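Side-chain contact in hypothetical protein PH1136 (Pyrococcus horikoshii, PDB 1IXL), which is of unknown function but adopts a hot-dog fold and may hydrolyse acyl-CoA thioesters: residues G18-I23 with A55-M60. Numbering follows the deposited sequence.
Sequences GKPILI and ADYAAM
Tyr57 OH is gripped by two groups from the N-terminal part of the chain, Arg14 NH1 and Gln6 NE2, and each hydrogen-bonds to it. Gly18 O accepts a hydrogen bond from the same Arg14 NH1, so the guanidinium joins the phenol of the helix to the Gly18 carbonyl at the start of residues 18-23, although no hydrogen bond runs directly between residues 18-23 and 55-60. What meets directly is the ring: Gly18 O lies at its edge, near the ring plane, 3.4 Å from Tyr57 CE2, an approach that sets a polarised ring CH against a carbonyl oxygen. Pro20 supplies the apolar half of the contact, which buries 120 Å² in all. Its CG comes obliquely to the ring, 3.8 Å from Tyr57 CZ, and also sits 3.5 Å from Tyr57 OH; the two side chains cross at about a right angle. The CB of Tyr57 points toward residues 18-23, and with CG anti to the backbone N (chi1 -180°) the ring lies where its CE2 edge meets Gly18 O. In the hot-dog fold a long helix is wrapped by an antiparallel sheet. Here helix 48-63 fills that place and strand 19-24, which carries a classic bulge opposite Glu29, is an outermost strand of the sheet; Ala55 and Ala59 pack on strands 100-109 and 112-123, while Tyr57 also touches Val30 of strand 27-33. A phenylalanine in place of Tyr57 would probably keep much of the ring packing but leave Arg14 and Gln6 without their shared hydroxyl partner. At the backbone angles of Gly18, a CB would collide with the carbonyl oxygen of the residue before it and would stand 4.0 Å from Tyr57 CD2.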
ATOM      1  N   GLY A  18      -5.590  -5.879   1.250  1.00 24.02           N
ATOM      2  CA  GLY A  18      -4.394  -6.661   1.439  1.00 23.74           C
ATOM      3  C   GLY A  18      -4.117  -7.178   2.830  1.00 24.23           C
ATOM      4  O   GLY A  18      -4.723  -6.741   3.808  1.00 21.70           O
ATOM      5  N   LYS A  19      -3.177  -8.117   2.892  1.00 25.97           N
ATOM      6  CA  LYS A  19      -2.756  -8.767   4.126  1.00 25.70           C
ATOM      7  C   LYS A  19      -1.299  -8.418   4.353  1.00 24.87           C
ATOM      8  O   LYS A  19      -0.439  -8.748   3.544  1.00 24.05           O
ATOM      9  CB  LYS A  19      -2.913 -10.290   3.986  1.00 32.05           C
ATOM     10  CG  LYS A  19      -4.327 -10.728   3.602  1.00 38.71           C
ATOM     11  CD  LYS A  19      -4.408 -12.246   3.368  1.00 42.75           C
ATOM     12  CE  LYS A  19      -5.846 -12.703   3.169  1.00 44.74           C
ATOM     13  NZ  LYS A  19      -5.945 -14.184   2.988  1.00 48.97           N
ATOM     14  N   PRO A  20      -0.998  -7.723   5.455  1.00 23.81           N
ATOM     15  CA  PRO A  20       0.404  -7.366   5.699  1.00 25.76           C
ATOM     16  C   PRO A  20       1.174  -8.657   5.988  1.00 27.26           C
ATOM     17  O   PRO A  20       0.674  -9.517   6.712  1.00 26.03           O
ATOM     18  CB  PRO A  20       0.321  -6.444   6.926  1.00 25.04           C
ATOM     19  CG  PRO A  20      -1.128  -5.935   6.907  1.00 26.25           C
ATOM     20  CD  PRO A  20      -1.891  -7.156   6.477  1.00 25.57           C
ATOM     21  N   ILE A  21       2.356  -8.810   5.400  1.00 26.11           N
ATOM     22  CA  ILE A  21       3.149 -10.010   5.636  1.00 28.48           C
ATOM     23  C   ILE A  21       4.459  -9.628   6.294  1.00 28.20           C
ATOM     24  O   ILE A  21       5.225 -10.485   6.723  1.00 28.30           O
ATOM     25  CB  ILE A  21       3.425 -10.807   4.313  1.00 29.18           C
ATOM     26  CG1 ILE A  21       4.104  -9.917   3.270  1.00 31.14           C
ATOM     27  CG2 ILE A  21       2.126 -11.341   3.761  1.00 30.10           C
ATOM     28  CD1 ILE A  21       4.458 -10.651   1.959  1.00 32.27           C
ATOM     29  N   LEU A  22       4.722  -8.330   6.379  1.00 27.34           N
ATOM     30  CA  LEU A  22       5.947  -7.878   7.020  1.00 26.89           C
ATOM     31  C   LEU A  22       5.862  -6.417   7.422  1.00 27.92           C
ATOM     32  O   LEU A  22       5.502  -5.561   6.610  1.00 24.85           O
ATOM     33  CB  LEU A  22       7.153  -8.082   6.087  1.00 26.58           C
ATOM     34  CG  LEU A  22       8.557  -7.934   6.707  1.00 31.37           C
ATOM     35  CD1 LEU A  22       9.587  -8.520   5.742  1.00 33.63           C
ATOM     36  CD2 LEU A  22       8.884  -6.471   6.981  1.00 29.57           C
ATOM     37  N   ILE A  23       6.166  -6.139   8.685  1.00 23.48           N
ATOM     38  CA  ILE A  23       6.175  -4.760   9.151  1.00 24.76           C
ATOM     39  C   ILE A  23       7.370  -4.591  10.078  1.00 26.64           C
ATOM     40  O   ILE A  23       7.494  -5.303  11.073  1.00 27.28           O
ATOM     41  CB  ILE A  23       4.915  -4.374   9.967  1.00 25.50           C
ATOM     42  CG1 ILE A  23       3.626  -4.689   9.196  1.00 21.01           C
ATOM     43  CG2 ILE A  23       4.973  -2.860  10.299  1.00 23.86           C
ATOM     44  CD1 ILE A  23       2.328  -4.404  10.003  1.00 22.62           C
ATOM     45  N   ALA A  55      -1.095  -0.420  -2.589  1.00 20.75           N
ATOM     46  CA  ALA A  55       0.130   0.365  -2.372  1.00 22.85           C
ATOM     47  C   ALA A  55      -0.032   1.406  -1.249  1.00 21.22           C
ATOM     48  O   ALA A  55       0.874   1.614  -0.437  1.00 24.73           O
ATOM     49  CB  ALA A  55       0.555   1.058  -3.671  1.00 23.28           C
ATOM     50  N   ASP A  56      -1.190   2.061  -1.225  1.00 21.74           N
ATOM     51  CA  ASP A  56      -1.536   3.089  -0.216  1.00 23.34           C
ATOM     52  C   ASP A  56      -1.430   2.465   1.194  1.00 21.05           C
ATOM     53  O   ASP A  56      -0.811   3.024   2.101  1.00 21.93           O
ATOM     54  CB  ASP A  56      -2.981   3.567  -0.507  1.00 23.69           C
ATOM     55  CG  ASP A  56      -3.517   4.591   0.506  1.00 25.72           C
ATOM     56  OD1 ASP A  56      -2.886   4.820   1.567  1.00 24.96           O
ATOM     57  OD2 ASP A  56      -4.610   5.158   0.222  1.00 23.88           O
ATOM     58  N   TYR A  57      -2.041   1.298   1.364  1.00 21.50           N
ATOM     59  CA  TYR A  57      -2.022   0.597   2.640  1.00 20.86           C
ATOM     60  C   TYR A  57      -0.595   0.227   3.053  1.00 22.49           C
ATOM     61  O   TYR A  57      -0.245   0.364   4.222  1.00 20.11           O
ATOM     62  CB  TYR A  57      -2.943  -0.651   2.553  1.00 20.30           C
ATOM     63  CG  TYR A  57      -3.076  -1.539   3.802  1.00 20.55           C
ATOM     64  CD1 TYR A  57      -3.115  -0.991   5.096  1.00 18.26           C
ATOM     65  CD2 TYR A  57      -3.295  -2.918   3.670  1.00 21.70           C
ATOM     66  CE1 TYR A  57      -3.378  -1.789   6.208  1.00 20.91           C
ATOM     67  CE2 TYR A  57      -3.568  -3.728   4.772  1.00 24.34           C
ATOM     68  CZ  TYR A  57      -3.615  -3.154   6.044  1.00 22.85           C
ATOM     69  OH  TYR A  57      -3.965  -3.926   7.130  1.00 23.74           O
ATOM     70  N   ALA A  58       0.236  -0.228   2.110  1.00 21.29           N
ATOM     71  CA  ALA A  58       1.607  -0.581   2.451  1.00 22.35           C
ATOM     72  C   ALA A  58       2.356   0.652   2.980  1.00 22.08           C
ATOM     73  O   ALA A  58       3.143   0.578   3.947  1.00 19.78           O
ATOM     74  CB  ALA A  58       2.336  -1.166   1.210  1.00 23.41           C
ATOM     75  N   ALA A  59       2.103   1.783   2.339  1.00 19.83           N
ATOM     76  CA  ALA A  59       2.717   3.049   2.711  1.00 19.91           C
ATOM     77  C   ALA A  59       2.322   3.437   4.145  1.00 19.65           C
ATOM     78  O   ALA A  59       3.173   3.856   4.935  1.00 23.01           O
ATOM     79  CB  ALA A  59       2.286   4.146   1.713  1.00 20.28           C
HETATM   80  N   MSE A  60       1.045   3.274   4.486  1.00 20.10           N
HETATM   81  CA  MSE A  60       0.580   3.582   5.828  1.00 19.56           C
HETATM   82  C   MSE A  60       1.308   2.684   6.836  1.00 23.59           C
HETATM   83  O   MSE A  60       1.602   3.112   7.956  1.00 21.90           O
HETATM   84  CB  MSE A  60      -0.936   3.358   5.957  1.00 20.84           C
HETATM   85  CG  MSE A  60      -1.830   4.223   5.044  1.00 21.41           C
HETATM   86 SE   MSE A  60      -1.761   6.009   5.368  1.00 10.51          SE
HETATM   87  CE  MSE A  60      -0.404   6.396   4.581  1.00 15.99           C
TER